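Local coordinates for putative cobalamin synthesis related protein (Corynebacterium diphtheriae, PDB 2NPN) that probably acts as a precorrin-6A synthase (deacetylating), an S-adenosylmethionine-dependent methyltransferase of cobalamin biosynthesis, at residues Arg179-Trp192 with Gly239-Asp251. Sequence-based numbering, arbitrary orientation. Where two conformers were deposited one is given.
Sequences RRNCVVMLDGKTAW and GWIMDTYLLRELD. With MG (magnesium ion), chain B; SAM (S-adenosylmethionine), chain C.
The ring of Tyr-245 is clamped between Val-184 and Trp-192. On one face sits CB of Val-184, 3.7 Å from the ring centroid and 20° off the normal, a CH-pi contact. The opposite face takes the edge of Trp-192, whose CE3 comes to 3.5 Å from CZ of Tyr-245; with the planes at 88° the pair is T-shaped. At the ring's phenolic edge, OH of Tyr-245 donates to OD2 of Asp-187 over 2.7 Å, arriving on the anti side, well tilted out of the carboxylate plane, while N of Ala-191 uses the syn lone pair of the same oxygen. Two donors hold OD2, and OD1 takes a third, N of Lys-189, which closes an Asx turn. A chi1 of 55°, with CG between backbone N and carbonyl carbon, swings the tyrosine ring over Val-184.

The backbones that carry Val-184 and Tyr-245, strands 181-185 and 243-249, run antiparallel, their axes 4.7 Å apart at closest approach, in the mixed sheet of the tetrapyrrole methylase fold. Cys-182 with Leu-247 and Val-184 with Tyr-245 are hydrogen-bonded pairs; Asn-181 with Arg-248 and Val-183 with Leu-246 are non-hydrogen-bonded pairs on one face, where helix 144-152 packs on Val-183 and Leu-246. On the same face Arg-248 grips OD1 of Asn-181 side-on, NE at 2.8 Å and NH2 at 3.0 Å, both bonds in the guanidinium plane; ND2 of Asn-181 binds O of Ile-156.

At the C-terminal end, Arg-180 meets Asp-251 end-on in a salt bridge, NH1 to OD2 at 2.9 Å, with NH2 bonded to OD1. At the other end both segments reach S-adenosylmethionine: N of Leu-186 donates to its O2', which donates to O of Asp-243 at 2.8 Å, and OG1 of Thr-244 donates to adenine N3.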
ATOM      1  N   ARG A 179     -16.822   5.551  13.900  1.00  9.67           N
ATOM      2  CA  ARG A 179     -16.987   6.383  12.719  1.00 10.14           C
ATOM      3  C   ARG A 179     -16.845   7.883  13.010  1.00  9.62           C
ATOM      4  O   ARG A 179     -16.866   8.698  12.074  1.00 11.10           O
ATOM      5  CB  ARG A 179     -18.291   6.066  12.030  1.00 10.99           C
ATOM      6  CG  ARG A 179     -18.235   4.725  11.319  1.00 11.24           C
ATOM      7  CD  ARG A 179     -19.441   4.540  10.433  1.00 13.29           C
ATOM      8  NE  ARG A 179     -20.523   3.951  11.204  1.00 16.75           N
ATOM      9  CZ  ARG A 179     -21.615   4.571  11.634  1.00 19.52           C
ATOM     10  NH1 ARG A 179     -22.489   3.891  12.350  1.00 18.57           N
ATOM     11  NH2 ARG A 179     -21.853   5.851  11.365  1.00 21.16           N
ATOM     12  N   ARG A 180     -16.661   8.253  14.275  1.00  9.49           N
ATOM     13  CA  ARG A 180     -16.443   9.631  14.626  1.00  9.01           C
ATOM     14  C   ARG A 180     -15.101  10.156  14.093  1.00  7.80           C
ATOM     15  O   ARG A 180     -14.917  11.374  13.916  1.00  8.29           O
ATOM     16  CB  ARG A 180     -16.513   9.856  16.116  1.00  9.27           C
ATOM     17  CG  ARG A 180     -17.958   9.748  16.642  1.00 10.06           C
ATOM     18  CD  ARG A 180     -18.037  10.174  18.124  1.00  9.29           C
ATOM     19  NE  ARG A 180     -17.615  11.568  18.336  1.00  9.53           N
ATOM     20  CZ  ARG A 180     -18.383  12.633  18.107  1.00 11.05           C
ATOM     21  NH1 ARG A 180     -19.633  12.512  17.683  1.00 11.04           N
ATOM     22  NH2 ARG A 180     -17.903  13.857  18.320  1.00 13.14           N
ATOM     23  N   ASN A 181     -14.168   9.223  13.889  1.00  7.91           N
ATOM     24  CA  ASN A 181     -12.836   9.569  13.343  1.00  8.19           C
ATOM     25  C   ASN A 181     -12.253   8.298  12.766  1.00  7.98           C
ATOM     26  O   ASN A 181     -11.635   7.493  13.487  1.00  8.73           O
ATOM     27  CB  ASN A 181     -11.996  10.121  14.445  1.00  7.88           C
ATOM     28  CG  ASN A 181     -10.683  10.627  13.944  1.00  8.54           C
ATOM     29  OD1 ASN A 181     -10.690  11.510  13.090  1.00  9.49           O
ATOM     30  ND2 ASN A 181      -9.568  10.153  14.500  1.00  7.11           N
ATOM     31  N   CYS A 182     -12.497   8.092  11.490  0.50  7.49           N
ATOM     32  CA  CYS A 182     -12.046   6.877  10.888  0.50  8.09           C
ATOM     33  C   CYS A 182     -11.413   7.145   9.545  0.50  7.84           C
ATOM     34  O   CYS A 182     -11.641   8.166   8.914  0.50  6.73           O
ATOM     35  CB  CYS A 182     -13.194   5.899  10.787  0.50  8.25           C
ATOM     36  SG  CYS A 182     -14.524   6.389   9.716  0.50  9.36           S
ATOM     37  N   VAL A 183     -10.516   6.248   9.194  1.00  6.98           N
ATOM     38  CA  VAL A 183      -9.831   6.245   7.893  1.00  7.09           C
ATOM     39  C   VAL A 183     -10.279   5.001   7.133  1.00  7.55           C
ATOM     40  O   VAL A 183     -10.308   3.895   7.701  1.00  8.13           O
ATOM     41  CB  VAL A 183      -8.319   6.206   8.074  1.00  7.98           C
ATOM     42  CG1 VAL A 183      -7.614   6.092   6.687  1.00  9.25           C
ATOM     43  CG2 VAL A 183      -7.851   7.435   8.846  1.00  9.43           C
ATOM     44  N   VAL A 184     -10.646   5.150   5.866  1.00  7.00           N
ATOM     45  CA  VAL A 184     -11.175   4.067   5.063  1.00  6.88           C
ATOM     46  C   VAL A 184     -10.259   3.805   3.849  1.00  8.06           C
ATOM     47  O   VAL A 184      -9.922   4.728   3.104  1.00  8.53           O
ATOM     48  CB  VAL A 184     -12.581   4.320   4.588  1.00  8.25           C
ATOM     49  CG1 VAL A 184     -13.146   3.129   3.845  1.00  9.87           C
ATOM     50  CG2 VAL A 184     -13.496   4.751   5.746  1.00  8.55           C
HETATM   51  N   MSE A 185      -9.830   2.563   3.757  1.00  8.31           N
HETATM   52  CA  MSE A 185      -9.005   2.071   2.670  1.00  9.30           C
HETATM   53  C   MSE A 185      -9.733   0.928   1.959  1.00  8.81           C
HETATM   54  O   MSE A 185     -10.719   0.376   2.449  1.00  8.27           O
HETATM   55  CB  MSE A 185      -7.638   1.587   3.212  1.00  9.48           C
HETATM   56  CG  MSE A 185      -6.953   2.672   3.991  1.00 12.57           C
HETATM   57 SE   MSE A 185      -5.246   2.154   4.824  0.80 15.35          SE
HETATM   58  CE  MSE A 185      -4.166   2.263   3.243  1.00 18.82           C
ATOM     59  N   LEU A 186      -9.208   0.538   0.794  1.00  8.22           N
ATOM     60  CA  LEU A 186      -9.726  -0.633   0.096  1.00  8.64           C
ATOM     61  C   LEU A 186     -11.250  -0.496  -0.220  1.00  9.46           C
ATOM     62  O   LEU A 186     -11.946  -1.499  -0.329  1.00 13.01           O
ATOM     63  CB  LEU A 186      -9.449  -1.905   0.875  1.00  8.72           C
ATOM     64  CG  LEU A 186      -7.975  -2.255   0.999  1.00 11.20           C
ATOM     65  CD1 LEU A 186      -7.785  -3.402   1.983  1.00 13.54           C
ATOM     66  CD2 LEU A 186      -7.431  -2.691  -0.374  1.00 15.57           C
ATOM     67  N   ASP A 187     -11.737   0.711  -0.456  1.00  9.62           N
ATOM     68  CA  ASP A 187     -13.160   0.888  -0.786  1.00  9.36           C
ATOM     69  C   ASP A 187     -13.306   0.900  -2.295  1.00 10.56           C
ATOM     70  O   ASP A 187     -12.887   1.851  -2.942  1.00 12.81           O
ATOM     71  CB  ASP A 187     -13.735   2.220  -0.237  1.00 10.72           C
ATOM     72  CG  ASP A 187     -15.246   2.357  -0.443  1.00 10.24           C
ATOM     73  OD1 ASP A 187     -15.913   1.411  -0.949  1.00 10.90           O
ATOM     74  OD2 ASP A 187     -15.762   3.422  -0.057  1.00 10.69           O
ATOM     75  N   GLY A 188     -13.866  -0.172  -2.833  1.00 11.26           N
ATOM     76  CA  GLY A 188     -14.128  -0.266  -4.277  1.00 11.51           C
ATOM     77  C   GLY A 188     -15.404   0.413  -4.708  1.00 12.98           C
ATOM     78  O   GLY A 188     -15.706   0.432  -5.904  1.00 15.09           O
ATOM     79  N   LYS A 189     -16.191   0.879  -3.742  1.00 11.63           N
ATOM     80  CA  LYS A 189     -17.490   1.444  -3.989  1.00 12.87           C
ATOM     81  C   LYS A 189     -17.403   2.846  -3.402  1.00 12.38           C
ATOM     82  O   LYS A 189     -16.341   3.509  -3.522  1.00 15.58           O
ATOM     83  CB  LYS A 189     -18.605   0.601  -3.347  1.00 12.45           C
ATOM     84  CG  LYS A 189     -18.643  -0.857  -3.797  1.00 15.61           C
ATOM     85  CD  LYS A 189     -19.766  -1.596  -3.039  1.00 15.19           C
ATOM     86  CE  LYS A 189     -19.992  -3.021  -3.519  1.00 18.44           C
ATOM     87  NZ  LYS A 189     -20.971  -3.763  -2.676  0.10 16.73           N
ATOM     88  N   THR A 190     -18.444   3.297  -2.674  1.00 14.11           N
ATOM     89  CA  THR A 190     -18.574   4.719  -2.240  1.00 11.30           C
ATOM     90  C   THR A 190     -19.217   4.714  -0.840  1.00 10.81           C
ATOM     91  O   THR A 190     -20.279   5.284  -0.594  1.00 10.40           O
ATOM     92  CB  THR A 190     -19.391   5.659  -3.209  1.00 11.65           C
ATOM     93  OG1 THR A 190     -20.745   5.196  -3.283  1.00 12.27           O
ATOM     94  CG2 THR A 190     -18.727   5.749  -4.616  1.00 13.00           C
ATOM     95  N   ALA A 191     -18.527   4.074   0.104  1.00  9.93           N
ATOM     96  CA  ALA A 191     -19.141   3.713   1.377  1.00 10.44           C
ATOM     97  C   ALA A 191     -19.480   4.914   2.272  1.00 10.27           C
ATOM     98  O   ALA A 191     -20.336   4.803   3.162  1.00 11.11           O
ATOM     99  CB  ALA A 191     -18.264   2.639   2.117  1.00 11.40           C
ATOM    100  N   TRP A 192     -18.849   6.065   2.029  1.00  9.56           N
ATOM    101  CA  TRP A 192     -19.200   7.294   2.717  1.00  9.38           C
ATOM    102  C   TRP A 192     -20.693   7.636   2.567  1.00 10.06           C
ATOM    103  O   TRP A 192     -21.280   8.252   3.450  1.00 11.35           O
ATOM    104  CB  TRP A 192     -18.360   8.482   2.257  1.00 10.00           C
ATOM    105  CG  TRP A 192     -18.406   8.818   0.770  1.00  9.16           C
ATOM    106  CD1 TRP A 192     -19.313   9.615   0.156  1.00  9.73           C
ATOM    107  CD2 TRP A 192     -17.504   8.382  -0.239  1.00  8.66           C
ATOM    108  NE1 TRP A 192     -19.016   9.712  -1.167  1.00 10.43           N
ATOM    109  CE2 TRP A 192     -17.900   8.981  -1.438  1.00  8.83           C
ATOM    110  CE3 TRP A 192     -16.380   7.562  -0.238  1.00  8.79           C
ATOM    111  CZ2 TRP A 192     -17.218   8.766  -2.628  1.00 10.12           C
ATOM    112  CZ3 TRP A 192     -15.694   7.375  -1.407  1.00 10.14           C
ATOM    113  CH2 TRP A 192     -16.129   7.963  -2.592  1.00 10.25           C
ATOM    114  N   GLY A 239      -8.652   3.269 -15.825  1.00 11.52           N
ATOM    115  CA  GLY A 239      -8.792   1.813 -15.805  1.00 11.77           C
ATOM    116  C   GLY A 239      -8.880   1.263 -14.404  1.00 11.39           C
ATOM    117  O   GLY A 239      -9.185   0.092 -14.207  1.00 12.72           O
ATOM    118  N   TRP A 240      -8.567   2.114 -13.430  1.00 10.22           N
ATOM    119  CA  TRP A 240      -8.536   1.732 -12.021  1.00  9.57           C
ATOM    120  C   TRP A 240      -8.470   3.001 -11.192  1.00  8.10           C
ATOM    121  O   TRP A 240      -8.209   4.093 -11.696  1.00  7.23           O
ATOM    122  CB  TRP A 240      -7.315   0.870 -11.703  1.00  9.56           C
ATOM    123  CG  TRP A 240      -6.004   1.572 -11.975  1.00  9.79           C
ATOM    124  CD1 TRP A 240      -5.378   1.682 -13.193  1.00 10.41           C
ATOM    125  CD2 TRP A 240      -5.152   2.253 -11.035  1.00 10.04           C
ATOM    126  NE1 TRP A 240      -4.212   2.393 -13.070  1.00 11.98           N
ATOM    127  CE2 TRP A 240      -4.033   2.740 -11.761  1.00  9.67           C
ATOM    128  CE3 TRP A 240      -5.212   2.489  -9.662  1.00 10.34           C
ATOM    129  CZ2 TRP A 240      -3.015   3.469 -11.159  1.00 10.52           C
ATOM    130  CZ3 TRP A 240      -4.176   3.195  -9.062  1.00 11.08           C
ATOM    131  CH2 TRP A 240      -3.098   3.677  -9.815  1.00 10.69           C
ATOM    132  N   ILE A 241      -8.704   2.850  -9.900  1.00  8.02           N
ATOM    133  CA  ILE A 241      -8.510   3.970  -8.980  1.00  8.27           C
ATOM    134  C   ILE A 241      -8.180   3.440  -7.596  1.00  8.09           C
ATOM    135  O   ILE A 241      -8.668   2.382  -7.224  1.00  9.02           O
ATOM    136  CB  ILE A 241      -9.756   4.905  -8.906  1.00  8.03           C
ATOM    137  CG1 ILE A 241      -9.482   6.114  -7.993  1.00  9.69           C
ATOM    138  CG2 ILE A 241     -11.022   4.166  -8.405  1.00  9.67           C
ATOM    139  CD1 ILE A 241     -10.428   7.241  -8.290  1.00 10.31           C
HETATM  140  N   MSE A 242      -7.308   4.139  -6.868  1.00  6.59           N
HETATM  141  CA  MSE A 242      -7.118   3.847  -5.454  1.00  7.58           C
HETATM  142  C   MSE A 242      -7.339   5.148  -4.721  1.00  6.99           C
HETATM  143  O   MSE A 242      -6.729   6.158  -5.077  1.00  7.24           O
HETATM  144  CB  MSE A 242      -5.733   3.306  -5.145  1.00  7.64           C
HETATM  145  CG  MSE A 242      -5.522   1.878  -5.624  1.00  8.53           C
HETATM  146 SE   MSE A 242      -3.836   1.130  -5.035  0.75 13.30          SE
HETATM  147  CE  MSE A 242      -2.653   2.477  -5.784  1.00 11.62           C
ATOM    148  N   ASP A 243      -8.260   5.110  -3.771  1.00  5.51           N
ATOM    149  CA  ASP A 243      -8.581   6.253  -2.939  1.00  6.36           C
ATOM    150  C   ASP A 243      -8.425   5.894  -1.463  1.00  6.20           C
ATOM    151  O   ASP A 243      -8.551   4.712  -1.067  1.00  5.01           O
ATOM    152  CB  ASP A 243      -9.975   6.868  -3.210  1.00  6.75           C
ATOM    153  CG  ASP A 243     -11.180   5.898  -2.914  1.00 11.22           C
ATOM    154  OD1 ASP A 243     -10.979   4.662  -2.854  1.00 17.07           O
ATOM    155  OD2 ASP A 243     -12.359   6.364  -2.806  1.00 11.10           O
ATOM    156  N   THR A 244      -8.235   6.934  -0.649  1.00  5.46           N
ATOM    157  CA  THR A 244      -8.222   6.782   0.811  1.00  4.59           C
ATOM    158  C   THR A 244      -8.966   8.013   1.314  1.00  5.04           C
ATOM    159  O   THR A 244      -8.874   9.101   0.715  1.00  4.36           O
ATOM    160  CB  THR A 244      -6.753   6.761   1.366  1.00  5.06           C
ATOM    161  OG1 THR A 244      -6.001   5.669   0.804  1.00  5.26           O
ATOM    162  CG2 THR A 244      -6.694   6.584   2.907  1.00  5.87           C
ATOM    163  N   TYR A 245      -9.724   7.861   2.393  1.00  3.88           N
ATOM    164  CA  TYR A 245     -10.454   9.015   2.918  1.00  3.42           C
ATOM    165  C   TYR A 245     -10.553   8.920   4.435  1.00  4.36           C
ATOM    166  O   TYR A 245     -10.448   7.850   5.006  1.00  4.32           O
ATOM    167  CB  TYR A 245     -11.796   9.197   2.236  1.00  5.08           C
ATOM    168  CG  TYR A 245     -12.746   8.007   2.249  1.00  3.29           C
ATOM    169  CD1 TYR A 245     -13.779   7.919   3.190  1.00  6.60           C
ATOM    170  CD2 TYR A 245     -12.704   7.015   1.257  1.00  4.34           C
ATOM    171  CE1 TYR A 245     -14.693   6.841   3.198  1.00  5.33           C
ATOM    172  CE2 TYR A 245     -13.613   5.978   1.264  1.00  4.79           C
ATOM    173  CZ  TYR A 245     -14.624   5.898   2.229  1.00  4.22           C
ATOM    174  OH  TYR A 245     -15.568   4.853   2.170  1.00  6.91           O
ATOM    175  N   LEU A 246     -10.808  10.074   5.052  1.00  4.90           N
ATOM    176  CA  LEU A 246     -10.961  10.182   6.497  1.00  4.07           C
ATOM    177  C   LEU A 246     -12.336  10.803   6.732  1.00  4.22           C
ATOM    178  O   LEU A 246     -12.655  11.801   6.091  1.00  5.46           O
ATOM    179  CB  LEU A 246      -9.866  11.061   7.119  1.00  4.88           C
ATOM    180  CG  LEU A 246      -9.820  11.077   8.641  1.00  7.95           C
ATOM    181  CD1 LEU A 246      -8.327  11.357   9.112  1.00 11.47           C
ATOM    182  CD2 LEU A 246     -10.805  12.036   9.226  1.00 13.66           C
ATOM    183  N   LEU A 247     -13.155  10.169   7.548  1.00  4.35           N
ATOM    184  CA  LEU A 247     -14.484  10.678   7.959  1.00  3.78           C
ATOM    185  C   LEU A 247     -14.365  11.092   9.402  1.00  4.77           C
ATOM    186  O   LEU A 247     -13.783  10.409  10.235  1.00  4.15           O
ATOM    187  CB  LEU A 247     -15.527   9.567   7.851  1.00  5.29           C
ATOM    188  CG  LEU A 247     -15.787   8.988   6.453  1.00  5.27           C
ATOM    189  CD1 LEU A 247     -16.898   7.855   6.523  1.00  7.53           C
ATOM    190  CD2 LEU A 247     -16.138  10.025   5.485  1.00  6.87           C
ATOM    191  N   ARG A 248     -14.916  12.249   9.691  1.00  3.88           N
ATOM    192  CA  ARG A 248     -14.904  12.808  11.042  1.00  4.59           C
ATOM    193  C   ARG A 248     -16.260  13.415  11.323  1.00  4.57           C
ATOM    194  O   ARG A 248     -16.764  14.206  10.527  1.00  4.19           O
ATOM    195  CB  ARG A 248     -13.801  13.841  11.195  1.00  5.29           C
ATOM    196  CG  ARG A 248     -13.611  14.367  12.592  1.00  4.72           C
ATOM    197  CD  ARG A 248     -12.318  15.159  12.749  1.00  6.01           C
ATOM    198  NE  ARG A 248     -11.140  14.281  12.652  1.00  5.00           N
ATOM    199  CZ  ARG A 248      -9.896  14.642  12.317  1.00  5.18           C
ATOM    200  NH1 ARG A 248      -9.576  15.923  12.066  1.00  7.16           N
ATOM    201  NH2 ARG A 248      -8.949  13.732  12.230  1.00  6.02           N
ATOM    202  N   GLU A 249     -16.785  13.102  12.493  1.00  4.24           N
ATOM    203  CA  GLU A 249     -18.089  13.636  12.927  1.00  5.02           C
ATOM    204  C   GLU A 249     -17.827  14.982  13.586  1.00  5.72           C
ATOM    205  O   GLU A 249     -17.361  15.056  14.723  1.00  6.40           O
ATOM    206  CB  GLU A 249     -18.804  12.674  13.874  1.00  4.91           C
ATOM    207  CG  GLU A 249     -20.254  12.953  13.979  1.00  8.33           C
ATOM    208  CD  GLU A 249     -21.014  12.532  12.706  1.00  9.40           C
ATOM    209  OE1 GLU A 249     -20.401  12.088  11.705  1.00 11.38           O
ATOM    210  OE2 GLU A 249     -22.239  12.625  12.752  1.00 15.45           O
ATOM    211  N   LEU A 250     -18.169  16.047  12.877  1.00  5.59           N
ATOM    212  CA  LEU A 250     -17.963  17.426  13.344  1.00  5.65           C
ATOM    213  C   LEU A 250     -19.271  17.980  13.902  1.00  6.67           C
ATOM    214  O   LEU A 250     -19.873  18.860  13.370  1.00  6.24           O
ATOM    215  CB  LEU A 250     -17.386  18.290  12.222  1.00  6.42           C
ATOM    216  CG  LEU A 250     -16.007  17.952  11.670  1.00  5.41           C
ATOM    217  CD1 LEU A 250     -15.631  18.919  10.561  1.00  7.95           C
ATOM    218  CD2 LEU A 250     -14.957  17.853  12.775  1.00  7.97           C
ATOM    219  N   ASP A 251     -19.724  17.364  14.983  1.00  7.98           N
ATOM    220  CA  ASP A 251     -20.927  17.784  15.654  1.00 10.01           C
ATOM    221  C   ASP A 251     -20.674  18.672  16.881  1.00 11.60           C
ATOM    222  O   ASP A 251     -19.564  19.205  17.103  1.00 13.16           O
ATOM    223  CB  ASP A 251     -21.732  16.539  16.044  1.00 10.66           C
ATOM    224  CG  ASP A 251     -21.025  15.652  17.068  1.00 12.52           C
ATOM    225  OD1 ASP A 251     -19.888  15.927  17.508  1.00 13.55           O
ATOM    226  OD2 ASP A 251     -21.630  14.631  17.416  1.00 17.04           O
ATOM    227  OXT ASP A 251     -21.612  18.865  17.678  1.00 12.65           O
TER
HETATM  228 MG    MG B 251     -19.767  20.523  11.787  0.50 17.25          MG
HETATM  229  N   SAM C4633       0.719  -0.807   2.339  1.00 17.52           N
HETATM  230  CA  SAM C4633      -0.072   0.300   1.722  1.00 18.83           C
HETATM  231  C   SAM C4633       0.102   1.600   2.485  1.00 19.86           C
HETATM  232  O   SAM C4633      -0.493   2.633   2.075  1.00 19.69           O
HETATM  233  OXT SAM C4633       0.863   1.631   3.472  1.00 17.81           O
HETATM  234  CB  SAM C4633      -1.558  -0.089   1.622  1.00 19.48           C
HETATM  235  CG  SAM C4633      -1.839  -1.230   0.643  1.00 21.23           C
HETATM  236  SD  SAM C4633      -3.599  -1.648   0.389  1.00 21.18           S
HETATM  237  CE  SAM C4633      -3.316  -3.079  -0.693  1.00 26.19           C
HETATM  238  C5' SAM C4633      -4.242  -0.575  -0.943  1.00 19.82           C
HETATM  239  C4' SAM C4633      -5.103   0.599  -0.447  1.00 20.23           C
HETATM  240  O4' SAM C4633      -4.269   1.618  -0.005  1.00 17.17           O
HETATM  241  C3' SAM C4633      -5.976   1.265  -1.513  1.00 18.57           C
HETATM  242  O3' SAM C4633      -7.187   0.583  -1.720  1.00 19.10           O
HETATM  243  C2' SAM C4633      -6.177   2.657  -0.979  1.00 17.92           C
HETATM  244  O2' SAM C4633      -7.102   2.626   0.094  1.00 18.25           O
HETATM  245  C1' SAM C4633      -4.784   2.882  -0.430  1.00 17.26           C
HETATM  246  N9  SAM C4633      -3.872   3.517  -1.407  1.00 15.64           N
HETATM  247  C8  SAM C4633      -2.643   3.011  -1.801  1.00 17.47           C
HETATM  248  N7  SAM C4633      -2.034   3.866  -2.626  1.00 17.97           N
HETATM  249  C5  SAM C4633      -2.844   4.961  -2.736  1.00 15.25           C
HETATM  250  C6  SAM C4633      -2.703   6.174  -3.395  1.00 16.12           C
HETATM  251  N6  SAM C4633      -1.607   6.467  -4.141  1.00 18.57           N
HETATM  252  N1  SAM C4633      -3.723   7.114  -3.298  1.00 16.12           N
HETATM  253  C2  SAM C4633      -4.817   6.863  -2.492  1.00 15.70           C
HETATM  254  N3  SAM C4633      -4.958   5.673  -1.834  1.00 16.18           N
HETATM  255  C4  SAM C4633      -3.981   4.736  -1.925  1.00 13.74           C
HETATM  256  O   HOH W   1     -19.305   9.684  11.636  1.00 30.95           O
HETATM  257  O   HOH W   2     -10.834   3.553   0.355  1.00 19.73           O